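Local structure of Lin2722 protein (Listeria innocua, 3DS8) at residues M22-M27 with I61-F66; S32-L37 with K55-P60; S132-L137 with L197-F202; N140-D145 with T193-A198. The protein is of unknown function but belongs to an alpha/beta-hydrolase family, which suggests, without proving, that it is a hydrolase. All coordinates share one frame; numbering follows the deposited sequence.

Interaction 1: residues M22-M27 with I61-F66; sequences MADQLM and IIKFGF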
loop_
_atom_site.group_PDB
_atom_site.type_symbol
_atom_site.label_atom_id
_atom_site.label_comp_id
_atom_site.label_asym_id
_atom_site.label_seq_id
_atom_site.Cartn_x
_atom_site.Cartn_y
_atom_site.Cartn_z
HETATM N N MSE A 22 -13.796 -1.623 0.745
HETATM C CA MSE A 22 -13.052 -1.183 1.924
HETATM C C MSE A 22 -13.494 0.180 2.432
HETATM O O MSE A 22 -13.802 0.356 3.620
HETATM C CB MSE A 22 -11.560 -1.118 1.612
HETATM C CG MSE A 22 -10.777 -0.717 2.809
HETATM SE SE MSE A 22 -8.900 -0.750 2.284
HETATM C CE MSE A 22 -8.659 -2.727 2.179
ATOM N N ALA A 23 -13.534 1.161 1.535
ATOM C CA ALA A 23 -13.933 2.495 1.932
ATOM C C ALA A 23 -15.317 2.536 2.556
ATOM O O ALA A 23 -15.536 3.224 3.576
ATOM C CB ALA A 23 -13.818 3.467 0.763
ATOM N N ASP A 24 -16.270 1.842 1.938
ATOM C CA ASP A 24 -17.641 1.813 2.436
ATOM C C ASP A 24 -17.699 1.175 3.831
ATOM O O ASP A 24 -18.441 1.624 4.681
ATOM C CB ASP A 24 -18.576 1.058 1.471
ATOM C CG ASP A 24 -18.932 1.868 0.203
ATOM O OD1 ASP A 24 -18.571 3.075 0.117
ATOM O OD2 ASP A 24 -19.592 1.273 -0.697
ATOM N N GLN A 25 -16.927 0.113 4.055
ATOM C CA GLN A 25 -16.863 -0.493 5.368
ATOM C C GLN A 25 -16.288 0.502 6.422
ATOM O O GLN A 25 -16.832 0.640 7.519
ATOM C CB GLN A 25 -16.097 -1.804 5.340
ATOM C CG GLN A 25 -16.934 -2.972 4.840
ATOM C CD GLN A 25 -16.237 -4.310 4.991
ATOM O OE1 GLN A 25 -15.877 -4.914 3.985
ATOM N NE2 GLN A 25 -15.977 -4.731 6.215
ATOM N N LEU A 26 -15.222 1.198 6.078
ATOM C CA LEU A 26 -14.633 2.169 7.004
ATOM C C LEU A 26 -15.597 3.315 7.307
ATOM O O LEU A 26 -15.694 3.749 8.467
ATOM C CB LEU A 26 -13.336 2.740 6.448
ATOM C CG LEU A 26 -12.174 1.771 6.337
ATOM C CD1 LEU A 26 -11.021 2.455 5.587
ATOM C CD2 LEU A 26 -11.717 1.242 7.688
HETATM N N MSE A 27 -16.359 3.772 6.289
HETATM C CA MSE A 27 -17.271 4.881 6.463
HETATM C C MSE A 27 -18.651 4.497 7.016
HETATM O O MSE A 27 -19.308 5.323 7.667
HETATM C CB MSE A 27 -17.415 5.654 5.131
HETATM C CG MSE A 27 -16.095 6.264 4.802
HETATM SE SE MSE A 27 -16.219 7.292 3.177
HETATM C CE MSE A 27 -17.303 8.803 3.840
ATOM N N ILE A 61 -10.891 9.827 3.923
ATOM C CA ILE A 61 -10.437 8.937 2.874
ATOM C C ILE A 61 -10.203 9.709 1.557
ATOM O O ILE A 61 -11.045 10.503 1.093
ATOM C CB ILE A 61 -11.432 7.774 2.700
ATOM C CG1 ILE A 61 -11.403 6.888 3.961
ATOM C CG2 ILE A 61 -11.125 6.943 1.412
ATOM C CD1 ILE A 61 -12.481 5.834 3.947
ATOM N N ILE A 62 -9.043 9.477 0.968
ATOM C CA ILE A 62 -8.725 9.994 -0.360
ATOM C C ILE A 62 -8.740 8.839 -1.363
ATOM O O ILE A 62 -7.840 7.992 -1.403
ATOM C CB ILE A 62 -7.365 10.716 -0.381
ATOM C CG1 ILE A 62 -7.240 11.707 0.795
ATOM C CG2 ILE A 62 -7.104 11.343 -1.806
ATOM C CD1 ILE A 62 -8.233 12.849 0.871
ATOM N N LYS A 63 -9.808 8.772 -2.132
ATOM C CA LYS A 63 -9.945 7.754 -3.160
ATOM C C LYS A 63 -9.165 8.236 -4.371
ATOM O O LYS A 63 -9.550 9.184 -5.034
ATOM C CB LYS A 63 -11.416 7.533 -3.502
ATOM C CG LYS A 63 -12.228 7.088 -2.305
ATOM C CD LYS A 63 -13.668 6.723 -2.692
ATOM C CE LYS A 63 -14.463 6.312 -1.489
ATOM N NZ LYS A 63 -15.889 6.047 -1.855
ATOM N N PHE A 64 -8.079 7.553 -4.668
ATOM C CA PHE A 64 -7.149 8.054 -5.676
ATOM C C PHE A 64 -7.244 7.291 -6.995
ATOM O O PHE A 64 -7.361 6.067 -7.002
ATOM C CB PHE A 64 -5.719 8.012 -5.133
ATOM C CG PHE A 64 -4.803 8.926 -5.843
ATOM C CD1 PHE A 64 -4.688 10.245 -5.442
ATOM C CD2 PHE A 64 -4.081 8.489 -6.935
ATOM C CE1 PHE A 64 -3.870 11.122 -6.108
ATOM C CE2 PHE A 64 -3.241 9.359 -7.615
ATOM C CZ PHE A 64 -3.137 10.686 -7.208
ATOM N N GLY A 65 -7.145 8.003 -8.116
ATOM C CA GLY A 65 -7.168 7.345 -9.400
ATOM C C GLY A 65 -6.077 7.855 -10.313
ATOM O O GLY A 65 -5.920 9.038 -10.458
ATOM N N PHE A 66 -5.363 6.946 -10.960
ATOM C CA PHE A 66 -4.464 7.288 -12.066
ATOM C C PHE A 66 -5.151 7.056 -13.407
ATOM O O PHE A 66 -5.512 5.915 -13.733
ATOM C CB PHE A 66 -3.230 6.399 -12.010
ATOM C CG PHE A 66 -2.362 6.622 -10.815
ATOM C CD1 PHE A 66 -1.513 7.702 -10.772
ATOM C CD2 PHE A 66 -2.401 5.762 -9.726
ATOM C CE1 PHE A 66 -0.686 7.923 -9.667
ATOM C CE2 PHE A 66 -1.628 6.001 -8.602
ATOM C CZ PHE A 66 -0.727 7.077 -8.595
HETATM O O HOH W 1 -16.955 5.178 0.641
#
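Ala23, Leu26 and Met27 face Ile61 from helix 22-27, whose axis passes 10.5 Å from that of strand 61-66 and runs nearly antiparallel to it, at 168°. This is the layering of a beta-alpha-beta crossover in an alpha/beta-hydrolase sheet: helix 20-30 joins the parallel strands 6-9 and 36-42 and lies over 61-66, the strand between them. The apolar part of the contact converges on one methyl group. Ile61 has CG1 anti to its carbonyl carbon and CD1 extended beyond it (chi2 172°), so CD1 reaches the helix. There it lies 3.7 Å from Met27 CG, 4.0 Å from Leu26 CD1 and 4.2 Å from Ala23 CB, the Leu26 and Met27 side chains slanting across the isoleucine. Met27 is present as selenomethionine. Alanine suits its place because a bare methyl leaves room for Lys63, whose extended chain lays CE 3.7 Å from Ala23 CB. The amine goes on to a salt bridge with Asp20. Asp24 OD1 does not touch Lys63 NZ; a water lies between, donating to Asp24 OD1 at 2.7 Å and accepting from Lys63 NZ at 2.8 Å. Lysine thus serves twice, its methylenes extending the apolar layer and its charge meeting Asp20 directly and Asp24 through the water. The neighbouring carboxylates would be expected to stabilise its protonated form, while the Ala23, Leu26 and Met27 side chains pack the helix on Ile61 of the sheet.

Interaction 2: residues S32-L37 with K55-P60; sequences SSNEAL and KDAKRP. With SO4 (sulfate ion), chain D.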
loop_
_atom_site.group_PDB
_atom_site.type_symbol
_atom_site.label_atom_id
_atom_site.label_comp_id
_atom_site.label_asym_id
_atom_site.label_seq_id
_atom_site.Cartn_x
_atom_site.Cartn_y
_atom_site.Cartn_z
ATOM N N SER A 32 -15.121 4.605 11.225
ATOM C CA SER A 32 -13.844 5.171 11.707
ATOM C C SER A 32 -13.393 6.348 10.843
ATOM O O SER A 32 -12.540 7.143 11.273
ATOM C CB SER A 32 -12.753 4.103 11.743
ATOM O OG SER A 32 -12.737 3.330 10.560
ATOM N N SER A 33 -13.952 6.426 9.637
ATOM C CA SER A 33 -13.755 7.578 8.736
ATOM C C SER A 33 -15.117 8.161 8.469
ATOM O O SER A 33 -16.083 7.416 8.366
ATOM C CB SER A 33 -13.109 7.171 7.414
ATOM O OG SER A 33 -11.782 6.687 7.559
ATOM N N ASN A 34 -15.218 9.485 8.361
ATOM C CA ASN A 34 -16.548 10.096 8.169
ATOM C C ASN A 34 -16.682 10.986 6.925
ATOM O O ASN A 34 -17.774 11.539 6.649
ATOM C CB ASN A 34 -17.019 10.805 9.428
ATOM C CG ASN A 34 -16.259 12.063 9.729
ATOM O OD1 ASN A 34 -15.313 12.417 9.024
ATOM N ND2 ASN A 34 -16.654 12.741 10.803
ATOM N N GLU A 35 -15.591 11.152 6.190
ATOM C CA GLU A 35 -15.619 11.972 4.974
ATOM C C GLU A 35 -14.632 11.413 3.949
ATOM O O GLU A 35 -13.658 10.742 4.307
ATOM C CB GLU A 35 -15.255 13.435 5.238
ATOM C CG GLU A 35 -16.128 14.179 6.217
ATOM C CD GLU A 35 -15.719 15.651 6.401
ATOM O OE1 GLU A 35 -15.129 16.236 5.484
ATOM O OE2 GLU A 35 -16.055 16.238 7.448
ATOM N N ALA A 36 -14.917 11.686 2.671
ATOM C CA ALA A 36 -14.037 11.245 1.590
ATOM C C ALA A 36 -13.951 12.297 0.493
ATOM O O ALA A 36 -14.863 13.105 0.315
ATOM C CB ALA A 36 -14.484 9.942 0.986
ATOM N N LEU A 37 -12.846 12.246 -0.213
ATOM C CA LEU A 37 -12.550 13.068 -1.374
ATOM C C LEU A 37 -12.070 12.102 -2.483
ATOM O O LEU A 37 -11.453 11.079 -2.184
ATOM C CB LEU A 37 -11.447 14.046 -0.956
ATOM C CG LEU A 37 -10.883 15.086 -1.864
ATOM C CD1 LEU A 37 -10.049 16.103 -1.059
ATOM C CD2 LEU A 37 -10.089 14.376 -2.829
ATOM N N LYS A 55 -13.675 20.778 8.573
ATOM C CA LYS A 55 -12.966 20.833 9.854
ATOM C C LYS A 55 -13.327 19.667 10.769
ATOM O O LYS A 55 -12.536 19.310 11.654
ATOM C CB LYS A 55 -13.248 22.164 10.589
ATOM C CG LYS A 55 -14.725 22.454 10.849
ATOM C CD LYS A 55 -14.921 23.835 11.500
ATOM C CE LYS A 55 -16.356 24.022 11.949
ATOM N NZ LYS A 55 -16.541 25.374 12.581
ATOM N N ASP A 56 -14.508 19.081 10.570
ATOM C CA ASP A 56 -14.916 17.937 11.363
ATOM C C ASP A 56 -14.510 16.592 10.748
ATOM O O ASP A 56 -14.976 15.535 11.233
ATOM C CB ASP A 56 -16.418 17.935 11.581
ATOM C CG ASP A 56 -16.887 19.129 12.363
ATOM O OD1 ASP A 56 -16.362 19.384 13.475
ATOM O OD2 ASP A 56 -17.776 19.809 11.850
ATOM N N ALA A 57 -13.640 16.599 9.731
ATOM C CA ALA A 57 -13.221 15.324 9.109
ATOM C C ALA A 57 -12.493 14.420 10.070
ATOM O O ALA A 57 -11.553 14.832 10.742
ATOM C CB ALA A 57 -12.368 15.558 7.812
ATOM N N LYS A 58 -12.908 13.155 10.098
ATOM C CA LYS A 58 -12.270 12.121 10.884
ATOM C C LYS A 58 -11.708 11.058 9.959
ATOM O O LYS A 58 -12.440 10.469 9.197
ATOM C CB LYS A 58 -13.297 11.489 11.818
ATOM C CG LYS A 58 -12.775 10.370 12.670
ATOM C CD LYS A 58 -13.817 9.907 13.701
ATOM C CE LYS A 58 -14.908 9.019 13.110
ATOM N NZ LYS A 58 -15.915 8.611 14.151
ATOM N N ARG A 59 -10.402 10.852 10.006
ATOM C CA ARG A 59 -9.690 9.898 9.149
ATOM C C ARG A 59 -10.177 9.972 7.700
ATOM O O ARG A 59 -10.569 8.975 7.093
ATOM C CB ARG A 59 -9.831 8.469 9.732
ATOM C CG ARG A 59 -9.300 8.393 11.152
ATOM C CD ARG A 59 -7.792 8.399 11.124
ATOM N NE ARG A 59 -7.234 7.077 10.798
ATOM C CZ ARG A 59 -6.102 6.851 10.135
ATOM N NH1 ARG A 59 -5.402 7.835 9.561
ATOM N NH2 ARG A 59 -5.688 5.604 9.998
ATOM N N PRO A 60 -10.108 11.163 7.114
ATOM C CA PRO A 60 -10.730 11.327 5.802
ATOM C C PRO A 60 -10.071 10.430 4.762
ATOM O O PRO A 60 -8.857 10.276 4.740
ATOM C CB PRO A 60 -10.535 12.807 5.495
ATOM C CG PRO A 60 -9.355 13.190 6.302
ATOM C CD PRO A 60 -9.465 12.407 7.568
HETATM S S SO4 D . -18.796 11.260 12.678
HETATM O O1 SO4 D . -17.374 11.568 12.728
HETATM O O2 SO4 D . -18.956 9.796 12.672
HETATM O O3 SO4 D . -19.422 11.870 13.848
HETATM O O4 SO4 D . -19.413 11.826 11.480
#
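Asn34 grips the segment 55-60 with both ends of its amide. Its CG sits between the backbone N and the carbonyl carbon (chi1 71°), the crowded position, which brings CG near Lys58 N, and a chi2 near zero sets OD1 toward it. OD1 accepts Lys58 N at 2.7 Å in a nearly straight bond, although the donor stands well above the carbonyl plane. ND2 gives one hydrogen to Asp56 O at 3.3 Å, a long bond but lying in the amide plane. ND2 also hydrogen-bonds O4 of a sulfate ion, probably from the crystallisation liquor, at 3.0 Å; the ion's O1 lies too close to ND2 for its exact placement to be trusted. Asparagine is apt here because one small group presents both an acceptor and a donor to main chain. Its own N binds Lys58 O at 3.1 Å, so backbone and side chain together hold the same lysine. In the alpha/beta-hydrolase sheet the contact ties the end of one connection and the first residues of strand 36-42 to the loop before its parallel neighbour, strand 61-66. Ser33 OG donates to Arg59 O at 2.6 Å. The arginine side chain, bent at chi2 and chi3, turns away to Glu240, Asp97 and Ile4 O. Lys58 instead runs past Ser32, with CG 3.5 Å from Ser32 O and NZ weakly hydrogen-bonded to Arg31 O. Glu35 lays its carboxylate over Ala57, with CD 3.6 Å from Ala57 CB; Thr54 OG1 binds OE2, and the small alanine admits the flat group. Farther along, Pro60 CA makes a bent CA-H...O contact of 3.3 Å with Glu35 O.

Interaction 3: residues S132-L137 with L197-F202; sequences SPFNDL and LATRLF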
loop_
_atom_site.group_PDB
_atom_site.type_symbol
_atom_site.label_atom_id
_atom_site.label_comp_id
_atom_site.label_asym_id
_atom_site.label_seq_id
_atom_site.Cartn_x
_atom_site.Cartn_y
_atom_site.Cartn_z
ATOM N N SER A 132 1.062 -7.029 -3.552
ATOM C CA SER A 132 1.916 -6.155 -4.347
ATOM C C SER A 132 3.131 -6.955 -4.788
ATOM O O SER A 132 3.788 -7.548 -3.933
ATOM C CB SER A 132 2.365 -4.918 -3.564
ATOM O OG SER A 132 1.252 -4.066 -3.213
ATOM N N PRO A 133 3.437 -6.953 -6.092
ATOM C CA PRO A 133 4.558 -7.792 -6.533
ATOM C C PRO A 133 5.913 -7.084 -6.380
ATOM O O PRO A 133 6.529 -6.608 -7.351
ATOM C CB PRO A 133 4.182 -8.083 -7.980
ATOM C CG PRO A 133 3.436 -6.862 -8.413
ATOM C CD PRO A 133 2.718 -6.362 -7.243
ATOM N N PHE A 134 6.397 -7.028 -5.144
ATOM C CA PHE A 134 7.690 -6.422 -4.845
ATOM C C PHE A 134 8.859 -6.974 -5.652
ATOM O O PHE A 134 9.741 -6.227 -6.026
ATOM C CB PHE A 134 7.995 -6.462 -3.341
ATOM C CG PHE A 134 6.997 -5.693 -2.520
ATOM C CD1 PHE A 134 7.102 -4.312 -2.415
ATOM C CD2 PHE A 134 6.015 -6.358 -1.812
ATOM C CE1 PHE A 134 6.181 -3.599 -1.709
ATOM C CE2 PHE A 134 5.061 -5.646 -1.134
ATOM C CZ PHE A 134 5.206 -4.243 -1.037
ATOM N N ASN A 135 8.831 -8.271 -5.951
ATOM C CA ASN A 135 9.804 -8.889 -6.829
ATOM C C ASN A 135 9.155 -9.444 -8.118
ATOM O O ASN A 135 9.548 -10.485 -8.627
ATOM C CB ASN A 135 10.518 -10.007 -6.077
ATOM C CG ASN A 135 11.804 -10.449 -6.773
ATOM O OD1 ASN A 135 12.565 -9.605 -7.271
ATOM N ND2 ASN A 135 12.080 -11.757 -6.760
ATOM N N ASP A 136 8.197 -8.692 -8.657
ATOM C CA ASP A 136 7.540 -8.985 -9.917
ATOM C C ASP A 136 6.859 -10.376 -9.939
ATOM O O ASP A 136 6.421 -10.874 -8.875
ATOM C CB ASP A 136 8.486 -8.705 -11.115
ATOM C CG ASP A 136 8.990 -7.242 -11.151
ATOM O OD1 ASP A 136 8.269 -6.340 -10.716
ATOM O OD2 ASP A 136 10.067 -7.015 -11.707
ATOM N N LEU A 137 6.691 -10.980 -11.111
ATOM C CA LEU A 137 5.777 -12.099 -11.251
ATOM C C LEU A 137 6.413 -13.465 -11.531
ATOM O O LEU A 137 5.728 -14.452 -11.592
ATOM C CB LEU A 137 4.757 -11.806 -12.361
ATOM C CG LEU A 137 4.039 -10.467 -12.288
ATOM C CD1 LEU A 137 2.999 -10.400 -13.383
ATOM C CD2 LEU A 137 3.349 -10.271 -10.906
ATOM N N LEU A 197 5.513 -10.705 -0.326
ATOM C CA LEU A 197 6.093 -10.596 1.002
ATOM C C LEU A 197 7.539 -10.147 0.992
ATOM O O LEU A 197 8.161 -10.087 2.051
ATOM C CB LEU A 197 6.009 -11.942 1.684
ATOM C CG LEU A 197 4.626 -12.534 1.952
ATOM C CD1 LEU A 197 4.846 -14.017 2.394
ATOM C CD2 LEU A 197 3.829 -11.737 2.966
ATOM N N ALA A 198 8.057 -9.777 -0.173
ATOM C CA ALA A 198 9.498 -9.538 -0.308
ATOM C C ALA A 198 9.946 -8.255 0.402
ATOM O O ALA A 198 11.133 -8.057 0.624
ATOM C CB ALA A 198 9.913 -9.580 -1.759
ATOM N N THR A 199 8.984 -7.433 0.832
ATOM C CA THR A 199 9.207 -6.396 1.835
ATOM C C THR A 199 9.994 -6.893 3.046
ATOM O O THR A 199 10.665 -6.108 3.698
ATOM C CB THR A 199 7.863 -5.794 2.314
ATOM O OG1 THR A 199 6.851 -6.814 2.327
ATOM C CG2 THR A 199 7.417 -4.641 1.359
ATOM N N ARG A 200 9.919 -8.195 3.334
ATOM C CA ARG A 200 10.679 -8.789 4.441
ATOM C C ARG A 200 12.172 -8.510 4.360
ATOM O O ARG A 200 12.881 -8.520 5.376
ATOM C CB ARG A 200 10.466 -10.315 4.340
ATOM C CG ARG A 200 11.017 -11.113 5.354
ATOM C CD ARG A 200 10.811 -12.560 4.949
ATOM N NE ARG A 200 9.413 -12.974 5.072
ATOM C CZ ARG A 200 9.036 -14.253 5.069
ATOM N NH1 ARG A 200 9.949 -15.201 4.982
ATOM N NH2 ARG A 200 7.760 -14.592 5.178
ATOM N N LEU A 201 12.655 -8.273 3.150
ATOM C CA LEU A 201 14.079 -8.094 2.905
ATOM C C LEU A 201 14.576 -6.648 2.983
ATOM O O LEU A 201 15.787 -6.417 2.897
ATOM C CB LEU A 201 14.447 -8.722 1.569
ATOM C CG LEU A 201 14.018 -10.204 1.446
ATOM C CD1 LEU A 201 14.525 -10.767 0.205
ATOM C CD2 LEU A 201 14.471 -11.062 2.637
ATOM N N PHE A 202 13.677 -5.691 3.190
ATOM C CA PHE A 202 14.091 -4.301 3.283
ATOM C C PHE A 202 13.317 -3.450 4.290
ATOM O O PHE A 202 13.843 -2.423 4.745
ATOM C CB PHE A 202 14.144 -3.643 1.871
ATOM C CG PHE A 202 12.820 -3.507 1.170
ATOM C CD1 PHE A 202 12.090 -2.333 1.264
ATOM C CD2 PHE A 202 12.322 -4.517 0.350
ATOM C CE1 PHE A 202 10.914 -2.182 0.620
ATOM C CE2 PHE A 202 11.129 -4.355 -0.307
ATOM C CZ PHE A 202 10.416 -3.198 -0.179
#
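Phe134 plugs against Ala198, Thr199 and Phe202, joining two loops of the alpha/beta-hydrolase fold: one leaves strand 123-130 and makes a type I beta turn from Pro133 to Asp136, the other holds the 3-10 segment 198-201. Aliphatic packing starts near the backbone, where Phe134 CB lies 4.0 Å from Ala198 CB. Asn135 CB stands 4.4 Å from the same methyl, and alanine is small enough to let both residues of the turn come close. Between the two aromatic side chains, which cross at about a right angle, Phe134 CD1 meets the edge of the Phe202 ring, 4.2 Å from CZ. Polar groups are dealt with by neighbours: Thr199 OG1 bonds Tyr210 OH, Asn135 OD1 accepts from Thr155 N, and Ser132 OG bonds the carbonyl of Ser102, a serine whose setting resembles a nucleophile elbow. Threonine therefore fits a buried place, with its hydroxyl committed to Tyr210 and its methyl left for the ring. The remaining interaction is a CH-pi contact. Phe134 CG stands anti to its carbonyl carbon (chi1 -62°), on the side of Thr199, whose CG2 sits over one ring face, 3.4 Å from the centroid and 16° off the normal, shifted slightly to the rim, so that CZ is its nearest ring atom at 3.3 Å.

Interaction 4: residues N140-D145 with T193-A198; sequences NDNGMD and TISSLA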
loop_
_atom_site.group_PDB
_atom_site.type_symbol
_atom_site.label_atom_id
_atom_site.label_comp_id
_atom_site.label_asym_id
_atom_site.label_seq_id
_atom_site.Cartn_x
_atom_site.Cartn_y
_atom_site.Cartn_z
ATOM N N ASN A 140 10.235 -18.377 -10.999
ATOM C CA ASN A 140 11.675 -18.685 -10.884
ATOM C C ASN A 140 12.490 -17.705 -10.031
ATOM O O ASN A 140 13.493 -18.122 -9.422
ATOM C CB ASN A 140 12.314 -18.802 -12.261
ATOM C CG ASN A 140 11.803 -19.988 -13.043
ATOM O OD1 ASN A 140 11.360 -20.996 -12.463
ATOM N ND2 ASN A 140 11.884 -19.895 -14.371
ATOM N N ASP A 141 12.081 -16.438 -9.972
ATOM C CA ASP A 141 12.766 -15.420 -9.204
ATOM C C ASP A 141 12.368 -15.506 -7.706
ATOM O O ASP A 141 13.026 -14.916 -6.851
ATOM C CB ASP A 141 12.421 -14.019 -9.715
ATOM C CG ASP A 141 13.013 -13.697 -11.073
ATOM O OD1 ASP A 141 13.980 -14.385 -11.498
ATOM O OD2 ASP A 141 12.522 -12.722 -11.704
ATOM N N ASN A 142 11.251 -16.171 -7.432
ATOM C CA ASN A 142 10.644 -16.127 -6.106
ATOM C C ASN A 142 10.635 -17.441 -5.343
ATOM O O ASN A 142 10.914 -17.475 -4.127
ATOM C CB ASN A 142 9.248 -15.523 -6.254
ATOM C CG ASN A 142 9.327 -14.046 -6.603
ATOM O OD1 ASN A 142 9.738 -13.249 -5.765
ATOM N ND2 ASN A 142 9.068 -13.682 -7.882
ATOM N N GLY A 143 10.293 -18.520 -6.034
ATOM C CA GLY A 143 10.281 -19.821 -5.392
ATOM C C GLY A 143 9.100 -20.030 -4.456
ATOM O O GLY A 143 8.049 -19.370 -4.575
HETATM N N MSE A 144 9.245 -21.004 -3.552
HETATM C CA MSE A 144 8.119 -21.447 -2.753
HETATM C C MSE A 144 8.410 -21.528 -1.259
HETATM O O MSE A 144 7.582 -22.067 -0.517
HETATM C CB MSE A 144 7.715 -22.850 -3.220
HETATM C CG MSE A 144 7.394 -22.925 -4.688
HETATM SE SE MSE A 144 6.862 -24.711 -5.217
HETATM C CE MSE A 144 7.974 -25.763 -3.961
ATOM N N ASP A 145 9.584 -21.069 -0.825
ATOM C CA ASP A 145 9.997 -21.210 0.584
ATOM C C ASP A 145 9.485 -20.026 1.379
ATOM O O ASP A 145 10.059 -18.933 1.303
ATOM C CB ASP A 145 11.503 -21.281 0.683
ATOM C CG ASP A 145 11.993 -21.409 2.120
ATOM O OD1 ASP A 145 11.151 -21.569 3.041
ATOM O OD2 ASP A 145 13.231 -21.325 2.304
ATOM N N THR A 193 3.449 -15.674 -4.009
ATOM C CA THR A 193 3.232 -15.257 -2.643
ATOM C C THR A 193 4.465 -14.616 -2.056
ATOM O O THR A 193 4.393 -13.566 -1.409
ATOM C CB THR A 193 2.777 -16.473 -1.791
ATOM O OG1 THR A 193 1.658 -17.092 -2.420
ATOM C CG2 THR A 193 2.410 -16.034 -0.423
ATOM N N ILE A 194 5.627 -15.192 -2.372
ATOM C CA ILE A 194 6.866 -14.646 -1.872
ATOM C C ILE A 194 7.172 -13.217 -2.384
ATOM O O ILE A 194 7.725 -12.404 -1.666
ATOM C CB ILE A 194 8.019 -15.609 -2.157
ATOM C CG1 ILE A 194 7.913 -16.771 -1.129
ATOM C CG2 ILE A 194 9.409 -14.907 -2.112
ATOM C CD1 ILE A 194 8.578 -17.964 -1.523
ATOM N N SER A 195 6.826 -12.947 -3.630
ATOM C CA SER A 195 6.991 -11.603 -4.230
ATOM C C SER A 195 6.196 -10.603 -3.440
ATOM O O SER A 195 6.673 -9.508 -3.143
ATOM C CB SER A 195 6.545 -11.581 -5.675
ATOM O OG SER A 195 6.726 -10.283 -6.229
ATOM N N SER A 196 4.983 -10.980 -3.065
ATOM C CA SER A 196 4.124 -10.090 -2.247
ATOM C C SER A 196 4.527 -9.911 -0.774
ATOM O O SER A 196 3.972 -9.045 -0.077
ATOM C CB SER A 196 2.632 -10.475 -2.398
ATOM O OG SER A 196 2.416 -11.833 -2.403
ATOM N N LEU A 197 5.513 -10.705 -0.326
ATOM C CA LEU A 197 6.093 -10.596 1.002
ATOM C C LEU A 197 7.539 -10.147 0.992
ATOM O O LEU A 197 8.161 -10.087 2.051
ATOM C CB LEU A 197 6.009 -11.942 1.684
ATOM C CG LEU A 197 4.626 -12.534 1.952
ATOM C CD1 LEU A 197 4.846 -14.017 2.394
ATOM C CD2 LEU A 197 3.829 -11.737 2.966
ATOM N N ALA A 198 8.057 -9.777 -0.173
ATOM C CA ALA A 198 9.498 -9.538 -0.308
ATOM C C ALA A 198 9.946 -8.255 0.402
ATOM O O ALA A 198 11.133 -8.057 0.624
ATOM C CB ALA A 198 9.913 -9.580 -1.759
HETATM O O HOH W 2 5.766 -17.750 -3.911
#
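Ile194 reaches the chain at 142-145 because its CG1 is anti to the carbonyl carbon (chi1 -76°) and CD1 continues in a roughly extended line (chi2 159°). Asn142 also has CG anti to its carbonyl carbon, and its amide lies by Ser195, OD1 nearest. The contact packs two short, weakly bonded helical turns, about 139-142 and 193-196, from the loops after strands 123-130 and 173-180 of the alpha/beta-hydrolase fold. The terminal methyl of Ile194 ends among backbone atoms: CD1 is 3.3 Å from Asp145 O, 3.4 Å from Gly143 O and 3.5 Å from Asn142 O. The second branch, CG2, lies 3.6 Å from that same Asn142 O, so Ile194 lies against the chain as it leaves the first turn. Gly143 is the first residue beyond that turn, and its positive phi of 75° is easily adopted without a side chain. Asn142 OD1 approaches Ser195 CB to 3.6 Å as a van der Waals contact; its bonds lie with neighbours, OD1 accepting from Asn135 ND2 while ND2 donates to Asp138 O. Ser195 OG similarly bonds Asp136 O and Asn135 N, and a hydroxyl suits it because it can donate to one and accept from the other. A water links the segments, donating to Gly143 O at 2.9 Å and accepting from Ile194 N at 3.0 Å. Ser196 OG donates back to Thr193 O at 2.8 Å. No direct hydrogen bond crosses the contact: apolar branches pack on main chain, water serves a backbone N-H, and Asn142 and Ser195 bond to the adjoining loop 135-138.

The four contacts form two clusters on opposite sides of the chain's centre. Interactions 1 and 2 have centres 11 Å apart and meet through the neighbouring strands 36-42 and 61-66, where Leu37 pairs with Ile61 and Lys63; along the chain interaction 2 is nested inside the loop closed by interaction 1. Interactions 3 and 4 come later, have centres 7 Å apart, share Leu197 and Ala198, and touch through Ser195 and the segment 132-137. Between clusters the centres are 24 to 37 Å apart without touching. One pair joins helix 20-30 and the loops before strands 36-42 and 61-66 to the sheet; the other joins the loops following strands 123-130 and 173-180.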